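Local coordinates for SusD superfamily protein (Bacteroides fragilis, PDB 3L22), which probably binds glycans at the outer membrane, in the manner of SusD-like proteins, and can bind zinc ions, at residues D54-I59 with K275-D280; T281-M286 with I407-N412. All coordinates share one frame; numbering follows the deposited sequence. Where two conformers were deposited one is given.

Contact 1: D54-I59 with K275-D280; sequences DDVINI and KIMLID
One face of the N58 carboxamide is covered by the selenomethionine M277, whose SE sits 3.6 Å from N58 ND2, and farther over by CG2 of I276; the amide's polar atoms find partners elsewhere, OD1 with S60 and ND2 with N51 and T65. The second flat group, the D280 carboxylate, has CG2 of I57 over one face, 3.5 Å from D280 OD2 in one of the two I57 conformers. Between these groups runs a two-stranded antiparallel sheet, a small beta element in a SusD-type fold rich in helices and poor in strands. I57 and L278 form its hydrogen-bonded pair: I57 N reaches L278 O at 2.7 Å, and L278 N returns to I57 O at 2.9 Å. The pairing continues past strand 56-58, with I59 N bonded to I276 O at 2.8 Å. At the other end D280 N meets D55 O from well above the carbonyl plane, 45° out of it, and a water also donates to that oxygen while bridging to D280 O. N58 turns its CG anti to the backbone N (chi1 -173°) and lies on the same face as M277, where helices 44-52 and 267-271 contribute N51, Y270 and Y271. On the opposite face I57 CG1 lies across L278 CB at 3.9 Å. D54 OD1 forms a salt bridge with R395, D55 OD1 with R386. D280 OD2 takes two more waters, one shared with D54 O and one with V56 O, while D280 OD1 accepts from S283 N. The M277 chain, bent at chi2 and chi3, presses CE against V56 CG2 at a tight 3.4 Å.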
loop_
_atom_site.group_PDB
_atom_site.type_symbol
_atom_site.label_atom_id
_atom_site.label_comp_id
_atom_site.label_asym_id
_atom_site.label_seq_id
_atom_site.Cartn_x
_atom_site.Cartn_y
_atom_site.Cartn_z
ATOM N N ASP A 54 -5.758 -11.905 5.879
ATOM C CA ASP A 54 -6.483 -12.834 6.703
ATOM C C ASP A 54 -7.464 -12.137 7.671
ATOM O O ASP A 54 -8.004 -12.765 8.597
ATOM C CB ASP A 54 -5.457 -13.667 7.491
ATOM C CG ASP A 54 -4.536 -12.794 8.369
ATOM O OD1 ASP A 54 -4.703 -11.552 8.394
ATOM O OD2 ASP A 54 -3.616 -13.341 9.011
ATOM N N ASP A 55 -7.728 -10.862 7.421
ATOM C CA ASP A 55 -8.593 -10.062 8.290
ATOM C C ASP A 55 -9.962 -9.754 7.699
ATOM O O ASP A 55 -10.880 -9.397 8.437
ATOM C CB ASP A 55 -7.850 -8.805 8.672
ATOM C CG ASP A 55 -6.684 -9.104 9.609
ATOM O OD1 ASP A 55 -6.810 -10.043 10.462
ATOM O OD2 ASP A 55 -5.653 -8.405 9.514
ATOM N N VAL A 56 -10.066 -9.852 6.375
ATOM C CA VAL A 56 -11.329 -9.808 5.642
ATOM C C VAL A 56 -11.466 -11.124 4.914
ATOM O O VAL A 56 -10.467 -11.849 4.802
ATOM C CB VAL A 56 -11.380 -8.593 4.668
ATOM C CG1 VAL A 56 -11.509 -7.301 5.486
ATOM C CG2 VAL A 56 -10.172 -8.539 3.701
ATOM N N ILE A 57 -12.703 -11.443 4.487
ATOM C CA ILE A 57 -12.974 -12.596 3.642
ATOM C C ILE A 57 -13.705 -12.172 2.402
ATOM O O ILE A 57 -14.502 -11.260 2.442
ATOM C CB ILE A 57 -13.818 -13.698 4.334
ATOM C CG1 ILE A 57 -15.121 -13.124 4.955
ATOM C CG2 ILE A 57 -12.960 -14.378 5.332
ATOM C CD1 ILE A 57 -16.122 -14.195 5.471
ATOM N N ASN A 58 -13.423 -12.863 1.305
ATOM C CA ASN A 58 -14.083 -12.650 0.041
ATOM C C ASN A 58 -15.057 -13.811 -0.132
ATOM O O ASN A 58 -14.635 -14.958 -0.249
ATOM C CB ASN A 58 -13.047 -12.616 -1.101
ATOM C CG ASN A 58 -13.650 -12.218 -2.438
ATOM O OD1 ASN A 58 -14.781 -12.640 -2.774
ATOM N ND2 ASN A 58 -12.908 -11.391 -3.215
ATOM N N ILE A 59 -16.351 -13.515 -0.119
ATOM C CA ILE A 59 -17.385 -14.551 -0.260
ATOM C C ILE A 59 -18.086 -14.498 -1.625
ATOM O O ILE A 59 -19.133 -15.093 -1.823
ATOM C CB ILE A 59 -18.388 -14.546 0.943
ATOM C CG1 ILE A 59 -19.028 -13.175 1.192
ATOM C CG2 ILE A 59 -17.697 -15.044 2.239
ATOM C CD1 ILE A 59 -19.999 -12.735 0.124
ATOM N N LYS A 275 -21.912 -8.506 -0.274
ATOM C CA LYS A 275 -21.878 -9.551 -1.298
ATOM C C LYS A 275 -20.471 -9.900 -1.768
ATOM O O LYS A 275 -20.300 -10.863 -2.520
ATOM C CB LYS A 275 -22.721 -9.126 -2.496
ATOM C CG LYS A 275 -24.228 -8.987 -2.143
ATOM C CD LYS A 275 -25.069 -8.605 -3.356
ATOM C CE LYS A 275 -26.552 -8.479 -2.992
ATOM N NZ LYS A 275 -27.284 -7.756 -4.088
ATOM N N ILE A 276 -19.470 -9.124 -1.357
ATOM C CA ILE A 276 -18.106 -9.420 -1.775
ATOM C C ILE A 276 -17.215 -9.620 -0.564
ATOM O O ILE A 276 -16.943 -10.780 -0.218
ATOM C CB ILE A 276 -17.533 -8.381 -2.790
ATOM C CG1 ILE A 276 -18.486 -8.233 -3.994
ATOM C CG2 ILE A 276 -16.102 -8.795 -3.237
ATOM C CD1 ILE A 276 -18.116 -7.101 -4.956
HETATM N N MSE A 277 -16.762 -8.518 0.067
HETATM C CA MSE A 277 -15.883 -8.579 1.221
HETATM C C MSE A 277 -16.706 -8.441 2.502
HETATM O O MSE A 277 -17.624 -7.616 2.567
HETATM C CB MSE A 277 -14.835 -7.472 1.205
HETATM C CG MSE A 277 -14.057 -7.314 -0.087
HETATM SE SE MSE A 277 -13.138 -8.885 -0.692
HETATM C CE MSE A 277 -11.958 -9.102 0.831
ATOM N N LEU A 278 -16.349 -9.261 3.494
ATOM C CA LEU A 278 -16.815 -9.135 4.869
ATOM C C LEU A 278 -15.589 -9.134 5.779
ATOM O O LEU A 278 -14.483 -9.553 5.389
ATOM C CB LEU A 278 -17.739 -10.295 5.229
ATOM C CG LEU A 278 -19.071 -10.471 4.481
ATOM C CD1 LEU A 278 -19.755 -11.837 4.871
ATOM C CD2 LEU A 278 -19.999 -9.233 4.796
ATOM N N ILE A 279 -15.790 -8.669 7.001
ATOM C CA ILE A 279 -14.808 -8.822 8.057
ATOM C C ILE A 279 -14.715 -10.318 8.384
ATOM O O ILE A 279 -15.754 -10.978 8.502
ATOM C CB ILE A 279 -15.231 -8.101 9.328
ATOM C CG1 ILE A 279 -15.385 -6.584 9.081
ATOM C CG2 ILE A 279 -14.202 -8.395 10.487
ATOM C CD1 ILE A 279 -16.074 -5.873 10.222
ATOM N N ASP A 280 -13.491 -10.856 8.507
ATOM C CA ASP A 280 -13.301 -12.236 9.013
ATOM C C ASP A 280 -13.428 -12.260 10.526
ATOM O O ASP A 280 -12.426 -12.138 11.268
ATOM C CB ASP A 280 -11.959 -12.833 8.583
ATOM C CG ASP A 280 -11.854 -14.328 8.894
ATOM O OD1 ASP A 280 -12.611 -14.843 9.753
ATOM O OD2 ASP A 280 -11.024 -14.988 8.235
HETATM O O HOH W 1 -8.465 -15.414 9.150
HETATM O O HOH W 2 -11.099 -9.628 11.220
HETATM O O HOH W 3 -9.645 -14.265 5.791
#

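Contact 2: T281-M286 with I407-N412; sequences TKSGIM and IKVGEN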
loop_
_atom_site.group_PDB
_atom_site.type_symbol
_atom_site.label_atom_id
_atom_site.label_comp_id
_atom_site.label_asym_id
_atom_site.label_seq_id
_atom_site.Cartn_x
_atom_site.Cartn_y
_atom_site.Cartn_z
ATOM N N THR A 281 -14.658 -12.446 10.989
ATOM C CA THR A 281 -14.913 -12.470 12.420
ATOM C C THR A 281 -14.731 -13.881 13.010
ATOM O O THR A 281 -14.722 -14.020 14.202
ATOM C CB THR A 281 -16.303 -11.969 12.757
ATOM O OG1 THR A 281 -17.246 -12.761 12.032
ATOM C CG2 THR A 281 -16.447 -10.481 12.404
ATOM N N LYS A 282 -14.587 -14.925 12.192
ATOM C CA LYS A 282 -14.316 -16.264 12.742
ATOM C C LYS A 282 -12.860 -16.409 13.209
ATOM O O LYS A 282 -12.604 -16.991 14.235
ATOM C CB LYS A 282 -14.628 -17.339 11.686
ATOM C CG LYS A 282 -14.364 -18.788 12.162
ATOM C CD LYS A 282 -14.424 -19.827 11.040
ATOM C CE LYS A 282 -13.892 -21.243 11.511
ATOM N NZ LYS A 282 -14.547 -21.973 12.666
ATOM N N SER A 283 -11.917 -15.884 12.436
ATOM C CA SER A 283 -10.501 -16.174 12.596
ATOM C C SER A 283 -9.534 -15.015 12.408
ATOM O O SER A 283 -8.336 -15.204 12.632
ATOM C CB SER A 283 -10.103 -17.237 11.549
ATOM O OG SER A 283 -10.842 -18.429 11.722
ATOM N N GLY A 284 -10.002 -13.855 11.934
ATOM C CA GLY A 284 -9.136 -12.710 11.682
ATOM C C GLY A 284 -8.987 -11.841 12.925
ATOM O O GLY A 284 -9.395 -12.228 14.002
ATOM N N ILE A 285 -8.422 -10.655 12.755
ATOM C CA ILE A 285 -8.106 -9.765 13.859
ATOM C C ILE A 285 -9.316 -9.470 14.740
ATOM O O ILE A 285 -9.215 -9.460 15.972
ATOM C CB ILE A 285 -7.423 -8.451 13.375
ATOM C CG1 ILE A 285 -6.900 -7.614 14.575
ATOM C CG2 ILE A 285 -8.343 -7.590 12.503
ATOM C CD1 ILE A 285 -5.946 -8.377 15.505
HETATM N N MSE A 286 -10.470 -9.258 14.127
HETATM C CA MSE A 286 -11.656 -8.917 14.903
HETATM C C MSE A 286 -12.318 -10.128 15.538
HETATM O O MSE A 286 -13.329 -9.946 16.170
HETATM C CB MSE A 286 -12.651 -8.099 14.059
HETATM C CG MSE A 286 -12.110 -6.755 13.678
HETATM SE SE MSE A 286 -13.617 -5.622 13.139
HETATM C CE MSE A 286 -12.827 -4.034 12.443
ATOM N N ILE A 407 -2.538 -17.786 6.411
ATOM C CA ILE A 407 -3.383 -18.790 7.068
ATOM C C ILE A 407 -4.779 -18.254 7.279
ATOM O O ILE A 407 -4.982 -17.272 8.025
ATOM C CB ILE A 407 -2.778 -19.260 8.425
ATOM C CG1 ILE A 407 -1.373 -19.828 8.184
ATOM C CG2 ILE A 407 -3.725 -20.323 9.129
ATOM C CD1 ILE A 407 -0.632 -20.346 9.461
ATOM N N LYS A 408 -5.738 -18.861 6.592
ATOM C CA LYS A 408 -7.118 -18.407 6.672
ATOM C C LYS A 408 -8.031 -19.598 7.029
ATOM O O LYS A 408 -8.378 -20.400 6.178
ATOM C CB LYS A 408 -7.549 -17.711 5.358
ATOM C CG LYS A 408 -6.432 -16.880 4.706
ATOM C CD LYS A 408 -6.900 -16.162 3.453
ATOM C CE LYS A 408 -5.728 -15.521 2.695
ATOM N NZ LYS A 408 -6.144 -14.593 1.613
ATOM N N VAL A 409 -8.420 -19.676 8.296
ATOM C CA VAL A 409 -9.166 -20.807 8.827
ATOM C C VAL A 409 -10.635 -20.470 8.630
ATOM O O VAL A 409 -11.169 -19.569 9.257
ATOM C CB VAL A 409 -8.876 -21.100 10.312
ATOM C CG1 VAL A 409 -9.840 -22.212 10.841
ATOM C CG2 VAL A 409 -7.376 -21.466 10.539
ATOM N N GLY A 410 -11.274 -21.200 7.723
ATOM C CA GLY A 410 -12.685 -21.009 7.428
ATOM C C GLY A 410 -13.463 -22.187 7.971
ATOM O O GLY A 410 -12.894 -23.143 8.511
ATOM N N GLU A 411 -14.776 -22.085 7.886
ATOM C CA GLU A 411 -15.676 -23.086 8.400
ATOM C C GLU A 411 -15.455 -24.461 7.742
ATOM O O GLU A 411 -15.467 -25.452 8.440
ATOM C CB GLU A 411 -17.124 -22.605 8.205
ATOM C CG GLU A 411 -18.226 -23.607 8.551
ATOM C CD GLU A 411 -18.205 -24.075 9.989
ATOM O OE1 GLU A 411 -17.697 -23.382 10.914
ATOM O OE2 GLU A 411 -18.775 -25.147 10.207
ATOM N N ASN A 412 -15.250 -24.498 6.428
ATOM C CA ASN A 412 -15.155 -25.756 5.675
ATOM C C ASN A 412 -13.853 -25.948 4.873
ATOM O O ASN A 412 -13.695 -26.966 4.159
ATOM C CB ASN A 412 -16.371 -25.892 4.737
ATOM C CG ASN A 412 -17.643 -26.257 5.479
ATOM O OD1 ASN A 412 -17.627 -26.994 6.477
ATOM N ND2 ASN A 412 -18.747 -25.748 4.992
HETATM O O HOH W 4 -14.674 -24.314 11.790
HETATM O O HOH W 5 -17.194 -20.917 12.018
#
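The hydroxyl of S283 donates to the carbonyl oxygen of V409, with OG 2.7 Å from V409 O, and this is the direct hydrogen bond that joins the two segments. The acceptor lies at the end of strand 406-409, where the chain enters the turn of a beta hairpin completed by strand 414-417; the donor belongs to the loop that follows strand 277-279. S283 holds OG beside its backbone N and anti to the carbonyl carbon (chi1 -60°), and the hydroxyl approaches V409 O at a C=O...OG angle of 136°, tilted 21° from the carbonyl plane. OG also rests against the valine side chain, 3.6 Å from V409 CB. The loop is also held by D280, whose OD1 accepts from S283 N and, more weakly, from K282 N. The K282 side chain reaches over the start of the hairpin turn: its CD passes 3.7 Å from V409 O and its CE lies 3.7 Å from G410 C, so the aliphatic part of the lysine covers the turn backbone. K408, by contrast, sends its amine away from this loop to the carbonyl oxygens of Y70 and G53. Charge pairing here, at the surface, is loose. The K282 side chain crosses that of E411 at about a right angle, and the salt bridge is long, with K282 NZ 3.9 Å from E411 OE1. Water does much of the joining: one molecule accepts from K282 NZ at 2.9 Å and donates to E411 OE1 at 2.7 Å.

In the fold
From the N terminus, the chain leaves helix 44-52, forms strand 56-58, and then passes through 215 residues, many of them helical, before 275-280 returns to pair with it in contact 1. The chain runs straight on into 281-286, which opens contact 2; another 120 residues, including helix 374-388, intervene before 407-412 closes it. The two closures therefore follow in series, neither nested nor crossed, with centres about 10 Å apart. They also touch directly: D55 OD1 and I285 N, 2.9 Å apart, probably form a hydrogen bond, and D54 CB packs on I407 O. Together they bring the early strand, the middle loop and the late hairpin side by side.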